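Local coordinates for protein hydrazine synthase subunit gamma (Candidatus Kuenenia stuttgartiensis, PDB 5C2V) that forms the subunit of the hydrazine synthase complex that reduces nitric oxide to hydroxylamine, carrying one heme in its apparent active site and another probably for electron transfer, at residues R98-P102 / L200-A204; L122-C126 / L147-R152. The contacts are given in a common frame with arbitrary orientation. Numbering follows the deposited sequence.

Contact 1 of 2, residues R98-P102 / L200-A204. With CA (calcium ion), chain T.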
loop_
_atom_site.group_PDB
_atom_site.type_symbol
_atom_site.label_atom_id
_atom_site.label_comp_id
_atom_site.label_asym_id
_atom_site.label_seq_id
_atom_site.Cartn_x
_atom_site.Cartn_y
_atom_site.Cartn_z
ATOM N N ARG C 98 -45.763 12.236 42.070
ATOM C CA ARG C 98 -45.537 12.985 43.304
ATOM C C ARG C 98 -46.279 12.392 44.500
ATOM O O ARG C 98 -45.924 12.649 45.649
ATOM C CB ARG C 98 -45.947 14.449 43.122
ATOM C CG ARG C 98 -47.444 14.670 42.961
ATOM C CD ARG C 98 -47.792 16.151 43.015
ATOM N NE ARG C 98 -49.234 16.377 42.958
ATOM C CZ ARG C 98 -49.812 17.566 43.084
ATOM N NH1 ARG C 98 -49.071 18.649 43.280
ATOM N NH2 ARG C 98 -51.132 17.674 43.020
ATOM N N TYR C 99 -47.308 11.597 44.225
ATOM C CA TYR C 99 -48.174 11.080 45.279
ATOM C C TYR C 99 -47.543 9.944 46.078
ATOM O O TYR C 99 -48.002 9.627 47.175
ATOM C CB TYR C 99 -49.504 10.610 44.684
ATOM C CG TYR C 99 -50.316 11.723 44.065
ATOM C CD1 TYR C 99 -50.302 13.001 44.607
ATOM C CD2 TYR C 99 -51.094 11.499 42.938
ATOM C CE1 TYR C 99 -51.042 14.023 44.047
ATOM C CE2 TYR C 99 -51.837 12.516 42.369
ATOM C CZ TYR C 99 -51.807 13.776 42.928
ATOM O OH TYR C 99 -52.545 14.792 42.366
ATOM N N LEU C 100 -46.495 9.330 45.538
ATOM C CA LEU C 100 -45.883 8.184 46.207
ATOM C C LEU C 100 -44.355 8.197 46.224
ATOM O O LEU C 100 -43.718 7.499 45.433
ATOM C CB LEU C 100 -46.368 6.886 45.559
ATOM C CG LEU C 100 -47.819 6.501 45.851
ATOM C CD1 LEU C 100 -48.236 5.325 44.992
ATOM C CD2 LEU C 100 -47.997 6.180 47.328
ATOM N N PRO C 101 -43.765 9.006 47.120
ATOM C CA PRO C 101 -42.342 8.923 47.465
ATOM C C PRO C 101 -42.084 7.782 48.454
ATOM O O PRO C 101 -43.018 7.376 49.145
ATOM C CB PRO C 101 -42.061 10.286 48.100
ATOM C CG PRO C 101 -43.354 10.658 48.728
ATOM C CD PRO C 101 -44.431 10.119 47.822
ATOM N N PRO C 102 -40.845 7.265 48.523
ATOM C CA PRO C 102 -39.687 7.666 47.718
ATOM C C PRO C 102 -39.739 7.091 46.308
ATOM O O PRO C 102 -40.641 6.319 45.985
ATOM C CB PRO C 102 -38.508 7.089 48.502
ATOM C CG PRO C 102 -39.068 5.875 49.145
ATOM C CD PRO C 102 -40.495 6.214 49.494
ATOM N N LEU C 200 -54.298 5.580 46.163
ATOM C CA LEU C 200 -53.008 5.330 45.524
ATOM C C LEU C 200 -52.644 3.849 45.388
ATOM O O LEU C 200 -51.664 3.512 44.724
ATOM C CB LEU C 200 -51.910 6.048 46.309
ATOM C CG LEU C 200 -52.243 7.488 46.704
ATOM C CD1 LEU C 200 -51.157 8.075 47.590
ATOM C CD2 LEU C 200 -52.456 8.346 45.466
ATOM N N PHE C 201 -53.444 2.978 45.998
ATOM C CA PHE C 201 -53.200 1.530 46.007
ATOM C C PHE C 201 -51.746 1.136 46.292
ATOM O O PHE C 201 -51.233 0.175 45.718
ATOM C CB PHE C 201 -53.651 0.912 44.683
ATOM C CG PHE C 201 -55.144 0.850 44.525
ATOM C CD1 PHE C 201 -55.857 -0.242 44.991
ATOM C CD2 PHE C 201 -55.834 1.885 43.917
ATOM C CE1 PHE C 201 -57.230 -0.303 44.851
ATOM C CE2 PHE C 201 -57.208 1.830 43.774
ATOM C CZ PHE C 201 -57.906 0.735 44.242
ATOM N N SER C 202 -51.093 1.876 47.183
ATOM C CA SER C 202 -49.734 1.552 47.606
ATOM C C SER C 202 -49.476 2.062 49.022
ATOM O O SER C 202 -49.981 3.116 49.409
ATOM C CB SER C 202 -48.711 2.148 46.633
ATOM O OG SER C 202 -47.386 1.935 47.086
ATOM N N ASP C 203 -48.677 1.325 49.787
ATOM C CA ASP C 203 -48.356 1.731 51.152
ATOM C C ASP C 203 -47.134 2.641 51.185
ATOM O O ASP C 203 -46.771 3.167 52.239
ATOM C CB ASP C 203 -48.129 0.508 52.050
ATOM C CG ASP C 203 -47.078 -0.448 51.500
ATOM O OD1 ASP C 203 -46.303 -0.056 50.602
ATOM O OD2 ASP C 203 -47.021 -1.599 51.980
ATOM N N ALA C 204 -46.508 2.813 50.023
ATOM C CA ALA C 204 -45.291 3.611 49.879
ATOM C C ALA C 204 -44.180 3.113 50.800
ATOM O O ALA C 204 -43.389 3.903 51.315
ATOM C CB ALA C 204 -45.583 5.086 50.144
HETATM CA CA CA T . -42.646 5.268 45.377
HETATM O O HOH W 1 -43.241 5.004 47.669
HETATM O O HOH W 2 -44.691 4.231 44.708
HETATM O O HOH W 3 -42.051 5.524 43.072
#
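Start with Leu100, the centre of this loop-to-loop contact. In its mt rotamer (chi1 -72°, chi2 171°) it spreads both methyls over residues 200-204: CD2 sits 3.7 Å from Leu200 CD1 and 3.9 Å from Ala204 CB, and CD1 lies 3.6 Å from Ser202 CB. Leu200, also mt, reaches back so that its CD2 comes 3.8 Å from Tyr99 CB. The Tyr99 ring itself then leads away: its OH accepts a hydrogen bond from Arg98 NH2 (3.3 Å) and is also bonded to Glu155. Opposite Leu100, the trans chi1 of Ser202 lets OG accept from Ala204 N at 3.2 Å, an ST turn, while Thr258 bonds the same oxygen. Ala204, with positive phi, turns its CB to within 3.6 Å of Pro101 O. The peptide before Pro102 is cis, and Leu100 O (2.5 Å) and Pro102 O (2.3 Å) both bind the calcium ion CA, with Asp257 and three waters completing six ligands. Leu100 and Pro102 thus give their carbonyls to calcium, while mostly apolar side chains, with Tyr99 O and Pro101 O also touching Leu200 and Ala204, join the calcium loop to the heme 2 lobe.

Contact 2 of 2, residues L122-C126 / L147-R152. With HEC (heme c), chain V.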
loop_
_atom_site.group_PDB
_atom_site.type_symbol
_atom_site.label_atom_id
_atom_site.label_comp_id
_atom_site.label_asym_id
_atom_site.label_seq_id
_atom_site.Cartn_x
_atom_site.Cartn_y
_atom_site.Cartn_z
ATOM N N LEU C 122 -37.477 13.912 43.341
ATOM C CA LEU C 122 -37.487 13.705 41.900
ATOM C C LEU C 122 -36.288 14.391 41.256
ATOM O O LEU C 122 -35.862 14.018 40.162
ATOM C CB LEU C 122 -38.788 14.226 41.288
ATOM C CG LEU C 122 -40.052 13.421 41.593
ATOM C CD1 LEU C 122 -41.285 14.132 41.063
ATOM C CD2 LEU C 122 -39.944 12.028 41.004
ATOM N N ASP C 123 -35.749 15.394 41.943
ATOM C CA ASP C 123 -34.579 16.120 41.462
ATOM C C ASP C 123 -33.376 15.191 41.349
ATOM O O ASP C 123 -32.572 15.311 40.425
ATOM C CB ASP C 123 -34.243 17.292 42.386
ATOM C CG ASP C 123 -35.469 18.077 42.810
ATOM O OD1 ASP C 123 -36.572 17.780 42.310
ATOM O OD2 ASP C 123 -35.325 19.001 43.638
ATOM N N ARG C 124 -33.261 14.263 42.293
ATOM C CA ARG C 124 -32.146 13.322 42.313
ATOM C C ARG C 124 -32.307 12.226 41.265
ATOM O O ARG C 124 -31.393 11.433 41.040
ATOM C CB ARG C 124 -31.998 12.698 43.702
ATOM C CG ARG C 124 -31.460 13.646 44.761
ATOM C CD ARG C 124 -31.272 12.928 46.086
ATOM N NE ARG C 124 -30.466 13.705 47.022
ATOM C CZ ARG C 124 -30.057 13.258 48.205
ATOM N NH1 ARG C 124 -30.379 12.034 48.600
ATOM N NH2 ARG C 124 -29.324 14.034 48.993
ATOM N N VAL C 125 -33.473 12.179 40.631
ATOM C CA VAL C 125 -33.718 11.223 39.559
ATOM C C VAL C 125 -33.309 11.810 38.211
ATOM O O VAL C 125 -32.402 11.302 37.551
ATOM C CB VAL C 125 -35.196 10.797 39.499
ATOM C CG1 VAL C 125 -35.432 9.883 38.308
ATOM C CG2 VAL C 125 -35.601 10.109 40.791
ATOM N N CYS C 126 -33.984 12.882 37.808
ATOM C CA CYS C 126 -33.723 13.518 36.520
ATOM C C CYS C 126 -32.409 14.285 36.493
ATOM O O CYS C 126 -31.695 14.254 35.495
ATOM C CB CYS C 126 -34.867 14.457 36.152
ATOM S SG CYS C 126 -36.416 13.608 35.852
ATOM N N LEU C 147 -38.445 20.914 35.036
ATOM C CA LEU C 147 -38.635 19.510 34.687
ATOM C C LEU C 147 -39.394 18.773 35.788
ATOM O O LEU C 147 -40.374 18.063 35.526
ATOM C CB LEU C 147 -37.282 18.843 34.428
ATOM C CG LEU C 147 -37.280 17.397 33.936
ATOM C CD1 LEU C 147 -38.192 17.238 32.732
ATOM C CD2 LEU C 147 -35.861 16.970 33.592
ATOM N N ILE C 148 -38.943 18.959 37.025
ATOM C CA ILE C 148 -39.589 18.343 38.179
ATOM C C ILE C 148 -41.031 18.823 38.316
ATOM O O ILE C 148 -41.919 18.048 38.673
ATOM C CB ILE C 148 -38.820 18.641 39.478
ATOM C CG1 ILE C 148 -37.365 18.192 39.338
ATOM C CG2 ILE C 148 -39.475 17.951 40.665
ATOM C CD1 ILE C 148 -37.213 16.751 38.909
ATOM N N CYS C 149 -41.263 20.098 38.020
ATOM C CA CYS C 149 -42.614 20.646 38.030
ATOM C C CYS C 149 -43.492 19.944 37.000
ATOM O O CYS C 149 -44.667 19.678 37.256
ATOM C CB CYS C 149 -42.597 22.153 37.768
ATOM S SG CYS C 149 -41.964 23.150 39.138
ATOM N N TYR C 150 -42.919 19.644 35.837
ATOM C CA TYR C 150 -43.651 18.919 34.804
ATOM C C TYR C 150 -43.988 17.504 35.258
ATOM O O TYR C 150 -45.087 17.008 35.009
ATOM C CB TYR C 150 -42.856 18.863 33.497
ATOM C CG TYR C 150 -43.426 17.877 32.500
ATOM C CD1 TYR C 150 -44.545 18.197 31.742
ATOM C CD2 TYR C 150 -42.853 16.623 32.326
ATOM C CE1 TYR C 150 -45.076 17.298 30.836
ATOM C CE2 TYR C 150 -43.378 15.718 31.423
ATOM C CZ TYR C 150 -44.489 16.060 30.680
ATOM O OH TYR C 150 -45.013 15.161 29.778
ATOM N N ILE C 151 -43.033 16.853 35.914
ATOM C CA ILE C 151 -43.230 15.483 36.377
ATOM C C ILE C 151 -44.294 15.402 37.470
ATOM O O ILE C 151 -45.140 14.506 37.464
ATOM C CB ILE C 151 -41.917 14.884 36.899
ATOM C CG1 ILE C 151 -40.884 14.840 35.775
ATOM C CG2 ILE C 151 -42.143 13.490 37.461
ATOM C CD1 ILE C 151 -39.482 15.049 36.253
ATOM N N ARG C 152 -44.250 16.349 38.402
ATOM C CA ARG C 152 -45.201 16.386 39.508
ATOM C C ARG C 152 -46.615 16.706 39.032
ATOM O O ARG C 152 -47.595 16.344 39.683
ATOM C CB ARG C 152 -44.756 17.415 40.552
ATOM C CG ARG C 152 -43.490 17.025 41.298
ATOM C CD ARG C 152 -42.875 18.209 42.029
ATOM N NE ARG C 152 -43.734 18.720 43.093
ATOM C CZ ARG C 152 -43.387 19.702 43.920
ATOM N NH1 ARG C 152 -42.197 20.277 43.806
ATOM N NH2 ARG C 152 -44.227 20.109 44.862
HETATM FE FE HEC V . -36.200 7.910 33.760
HETATM C CHA HEC V . -37.103 6.114 36.547
HETATM C CHB HEC V . -37.754 10.662 35.041
HETATM C CHC HEC V . -35.086 9.785 31.086
HETATM C CHD HEC V . -35.313 5.050 32.094
HETATM N NA HEC V . -37.212 8.321 35.507
HETATM C C1A HEC V . -37.543 7.419 36.496
HETATM C C2A HEC V . -38.428 8.084 37.439
HETATM C C3A HEC V . -38.599 9.346 37.015
HETATM C C4A HEC V . -37.840 9.513 35.794
HETATM C CMA HEC V . -39.445 10.460 37.674
HETATM C CAA HEC V . -39.033 7.434 38.710
HETATM C CBA HEC V . -40.559 7.382 38.649
HETATM C CGA HEC V . -41.111 6.785 39.917
HETATM O O1A HEC V . -40.306 6.322 40.766
HETATM O O2A HEC V . -42.359 6.769 40.077
HETATM N NB HEC V . -36.487 9.849 33.100
HETATM C C1B HEC V . -36.951 10.846 33.936
HETATM C C2B HEC V . -36.440 12.112 33.451
HETATM C C3B HEC V . -35.709 11.874 32.355
HETATM C C4B HEC V . -35.721 10.445 32.115
HETATM C CMB HEC V . -36.728 13.485 34.097
HETATM C CAB HEC V . -34.961 12.910 31.483
HETATM C CBB HEC V . -33.748 13.494 32.241
HETATM N NC HEC V . -35.371 7.495 31.916
HETATM C C1C HEC V . -34.950 8.417 30.980
HETATM C C2C HEC V . -34.223 7.710 29.945
HETATM C C3C HEC V . -34.407 6.399 30.152
HETATM C C4C HEC V . -35.053 6.237 31.443
HETATM C CMC HEC V . -33.748 8.362 28.626
HETATM C CAC HEC V . -33.886 5.246 29.262
HETATM C CBC HEC V . -32.342 5.189 29.308
HETATM N ND HEC V . -36.273 5.881 34.224
HETATM C C1D HEC V . -35.689 4.904 33.416
HETATM C C2D HEC V . -35.535 3.696 34.194
HETATM C C3D HEC V . -36.095 4.027 35.583
HETATM C C4D HEC V . -36.529 5.405 35.510
HETATM C CMD HEC V . -34.934 2.354 33.723
HETATM C CAD HEC V . -36.169 3.092 36.807
HETATM C CBD HEC V . -34.811 3.097 37.503
HETATM C CGD HEC V . -34.860 2.207 38.715
HETATM O O1D HEC V . -33.825 2.092 39.422
HETATM O O2D HEC V . -35.936 1.612 38.973
HETATM O O HOH W 4 -34.392 7.982 34.820
#
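This is a buried contact in the heme 1 lobe, where the short helix 123-126, with Leu122 just ahead of it, meets the C-terminal end of helix 141-152 beside the c-type heme. The heme belongs to a CXXCH site, with Cys63 and Cys66 attached covalently and His67 as axial ligand; Cys126 adds a further covalent link from outside that motif. The packing is mainly apolar. Ile148 is received between Leu122 and Asp123: its CD1 lies 3.3 Å from Leu122 O and 3.8 Å from Leu122 CB, its CG1 3.1 Å from Asp123 OD1. Leu122 CD1 is 3.8 Å from Ile151 CG2 and 3.6 Å from Arg152 CG. Leu122 O receives hydrogen bonds from Val125 N (3.1 Å) and Cys126 N (3.2 Å), one helical turn that sets Leu122 and Cys126 on the same side, facing helix 141-152. There Cys126 CB rests 3.7 Å from Leu147 CD2, and its SG is 3.4 Å from Ile151 CD1. Leu122 also touches the heme, CD2 to CMA 3.7 Å, and Val125, which does not reach helix 141-152, lays CG1 3.5 Å from heme C3A. Further out, Arg152 bonds to Ser36 O, and Arg124 packs on Trp154 of the alpha subunit. The two segments form part of the wall of the pocket of heme 1, which appears to lie in the active site. The link itself is a thioether to CMB, the carbon of a methyl position on the porphyrin rim: Cys126 SG to heme CMB is 1.8 Å.

In the fold
Along the chain, contact 2 is nested inside the long loop closed by contact 1, and their centres lie 16 Å apart. They touch directly where Arg98 CD packs 3.3 Å from Arg152 O. A second connection runs through heme 1. Its iron, HEC FE, lies 13.5 Å from the calcium ion CA of contact 1. One propionate reaches back toward that metal, HEC O1A lying 3.0 Å from the oxygen of water 3, a calcium ligand. Contact 1 faces the other lobe as well, since Phe201 O bonds to His190, an axial ligand of heme 2. Contact 2 thus lines the probable catalytic heme, while contact 1 lies between the two lobes.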